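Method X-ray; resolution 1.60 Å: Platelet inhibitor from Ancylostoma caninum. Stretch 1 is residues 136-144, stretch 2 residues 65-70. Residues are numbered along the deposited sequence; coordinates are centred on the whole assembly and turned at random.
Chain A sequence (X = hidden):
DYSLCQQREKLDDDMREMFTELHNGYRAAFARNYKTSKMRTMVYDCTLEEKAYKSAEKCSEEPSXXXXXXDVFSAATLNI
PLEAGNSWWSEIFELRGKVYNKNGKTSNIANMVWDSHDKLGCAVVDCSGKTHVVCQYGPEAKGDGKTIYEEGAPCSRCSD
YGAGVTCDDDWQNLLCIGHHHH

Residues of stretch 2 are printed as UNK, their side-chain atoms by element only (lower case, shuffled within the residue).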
# COMPACT_ATOMS: atom_id res chain seq x y z
N GLN A 136 -1.47 6.89 -0.40
CA GLN A 136 -0.22 7.37 0.15
C GLN A 136 0.25 6.36 1.19
O GLN A 136 -0.56 5.81 1.95
CB GLN A 136 -0.39 8.77 0.78
CG GLN A 136 -0.69 9.85 -0.25
CD GLN A 136 0.55 10.53 -0.76
OE1 GLN A 136 1.67 10.21 -0.34
NE2 GLN A 136 0.38 11.49 -1.67
N TYR A 137 1.55 6.10 1.20
CA TYR A 137 2.12 5.09 2.07
C TYR A 137 3.15 5.67 3.03
O TYR A 137 3.69 6.77 2.82
CB TYR A 137 2.75 3.97 1.23
CG TYR A 137 1.77 3.36 0.25
CD1 TYR A 137 0.91 2.35 0.65
CD2 TYR A 137 1.66 3.84 -1.05
CE1 TYR A 137 -0.03 1.79 -0.26
CE2 TYR A 137 0.73 3.30 -1.95
CZ TYR A 137 -0.10 2.27 -1.55
OH TYR A 137 -1.01 1.73 -2.45
N GLY A 138 3.44 4.92 4.09
CA GLY A 138 4.46 5.32 5.04
C GLY A 138 5.02 4.13 5.81
O GLY A 138 4.43 3.05 5.81
N PRO A 139 6.20 4.31 6.43
CA PRO A 139 6.98 5.54 6.36
C PRO A 139 7.73 5.68 5.04
O PRO A 139 7.77 4.75 4.23
CB PRO A 139 7.98 5.41 7.53
CG PRO A 139 7.83 4.01 8.06
CD PRO A 139 6.90 3.25 7.17
N GLU A 140 8.31 6.85 4.82
CA GLU A 140 9.05 7.06 3.58
C GLU A 140 10.32 6.23 3.50
O GLU A 140 11.16 6.24 4.40
CB GLU A 140 9.38 8.55 3.42
CG GLU A 140 8.17 9.43 3.18
CD GLU A 140 8.52 10.91 3.16
OE1 GLU A 140 9.69 11.25 3.44
OE2 GLU A 140 7.62 11.73 2.88
N ALA A 141 10.47 5.51 2.39
CA ALA A 141 11.56 4.57 2.22
C ALA A 141 11.86 4.27 0.75
O ALA A 141 13.00 3.97 0.40
CB ALA A 141 11.25 3.26 2.95
N LYS A 142 10.85 4.32 -0.11
CA LYS A 142 11.00 3.90 -1.51
C LYS A 142 11.90 4.85 -2.31
O LYS A 142 11.87 6.06 -2.13
CB LYS A 142 9.62 3.79 -2.17
CG LYS A 142 9.60 3.51 -3.69
CD LYS A 142 8.17 3.10 -4.08
CE LYS A 142 7.86 3.25 -5.58
NZ LYS A 142 7.75 4.69 -6.01
N GLY A 143 12.71 4.29 -3.20
CA GLY A 143 13.61 5.09 -4.01
C GLY A 143 14.32 4.22 -5.03
O GLY A 143 14.52 3.02 -4.80
N ASP A 144 14.70 4.83 -6.15
CA ASP A 144 15.44 4.14 -7.21
C ASP A 144 16.68 3.47 -6.63
O ASP A 144 17.46 4.10 -5.91
CB ASP A 144 15.83 5.13 -8.31
CG ASP A 144 16.39 4.47 -9.54
OD1 ASP A 144 16.10 3.28 -9.80
OD2 ASP A 144 17.11 5.16 -10.29
N UNK A 65 5.28 11.99 -5.62
CA UNK A 65 6.37 11.63 -4.70
C UNK A 65 6.55 10.12 -4.71
O UNK A 65 5.68 9.41 -5.24
o UNK A 65 4.99 11.35 -2.71
c UNK A 65 6.06 12.10 -3.27
N UNK A 66 7.65 9.62 -4.13
CA UNK A 66 7.91 8.16 -4.20
C UNK A 66 6.85 7.32 -3.47
O UNK A 66 6.60 6.15 -3.85
o UNK A 66 11.04 7.99 -6.87
o UNK A 66 10.00 6.30 -5.92
c UNK A 66 10.50 7.45 -5.88
c UNK A 66 10.47 8.23 -4.57
c UNK A 66 9.31 7.82 -3.67
N UNK A 67 6.23 7.89 -2.44
CA UNK A 67 5.28 7.12 -1.63
C UNK A 67 3.80 7.31 -2.06
O UNK A 67 2.88 7.01 -1.30
c UNK A 67 5.45 7.46 -0.14
c UNK A 67 6.16 6.37 0.70
c UNK A 67 7.65 6.20 0.40
o UNK A 67 8.29 7.15 -0.06
o UNK A 67 8.19 5.10 0.66
N UNK A 68 3.59 7.72 -3.30
CA UNK A 68 2.24 7.86 -3.82
C UNK A 68 1.96 6.89 -4.98
O UNK A 68 2.78 6.71 -5.88
c UNK A 68 0.60 9.51 -4.78
o UNK A 68 -0.27 11.63 -4.18
c UNK A 68 0.35 10.97 -5.04
c UNK A 68 2.00 9.28 -4.28
o UNK A 68 0.81 11.46 -6.08
N UNK A 69 0.78 6.27 -4.93
CA UNK A 69 0.24 5.51 -6.07
C UNK A 69 -0.95 6.24 -6.66
O UNK A 69 -1.77 6.80 -5.92
o UNK A 69 2.13 3.49 -5.67
c UNK A 69 0.97 3.13 -5.48
n UNK A 69 0.65 1.89 -5.14
c UNK A 69 -0.19 4.10 -5.63
N UNK A 70 -1.08 6.23 -7.99
CA UNK A 70 -2.23 6.83 -8.66
C UNK A 70 -2.82 5.86 -9.65
O UNK A 70 -2.09 5.12 -10.32
c UNK A 70 -3.07 8.83 -10.00
c UNK A 70 -1.84 8.14 -9.38
c UNK A 70 -1.14 9.07 -8.41
O HOH W 1 2.59 12.86 -3.16
O HOH W 2 13.89 7.58 -6.66
O HOH W 3 10.91 7.78 -0.20

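Position 65 carries two side-chain atoms, one carbon and then one oxygen. The oxygen lies 4.2 Å from Gln136 OE1, and water 1 joins the two residues. A single carbon ending in a hydroxyl is serine. Ser65 OG is hydrogen-bonded to water 1 at 2.9 Å, and that water accepts from Gln136 NE2 at 3.0 Å.

Position 66 has three carbons in a row, the third carrying two oxygens. One of these oxygens is 2.8 Å from Lys142 NZ. Three carbons and a forked end that pairs with an amine identify glutamate. Glu66 OE1 forms a salt bridge with Lys142 NZ. The other oxygen, OE2, receives a hydrogen bond from water 2 at 2.9 Å, and the same water accepts from Asp144 N at 2.9 Å.

Position 67 again shows three carbons, the third with two oxygens. One oxygen sits 2.9 Å from Ala141 N and 2.9 Å from Lys142 N. Three carbons ending in a carboxylate make glutamate. Glu67 OE2 takes both hydrogen bonds. OE1 receives one from water 3 at 2.7 Å, which also donates to Lys142 O at 2.8 Å.

Position 68 has the same count, three carbons and two oxygens on the last. One oxygen comes within 2.6 Å of Gln136 NE2. The residue is a third glutamate. Glu68 OE2 and Gln136 NE2 are close, but the donor angle is too poor for a hydrogen bond.

Position 69 has two carbons, the second carrying one oxygen and one nitrogen. The nitrogen is 3.2 Å from Tyr137 OH. A short side chain ending in an amide is asparagine, Asn69.

Position 70 has one carbon bearing two more, with no polar atom. It touches nothing on stretch 1. This branched three-carbon side chain is valine, Val70.

The contact combines a short strand pairing with a carboxylate anchor. Gln136 and Glu68 form an antiparallel, non-hydrogen-bonded pair, with both side chains on the same face of the sheet. Next to it, Tyr137 N donates to Glu67 O at 3.0 Å, and Gln136 CA makes a CA-H...O contact with that oxygen at 3.4 Å. A type I turn from Ser65 to Glu68 leads into the strand. Beyond the strand of stretch 1, the Glu67 side chain reaches the loop and holds two consecutive amides. The largely extended Lys142 side chain closes the far end: its NZ also donates to Glu66 O at 2.8 Å, so one amine binds both the backbone and the carboxylate of Glu66.

Stretch 2 65-70: SEEENV
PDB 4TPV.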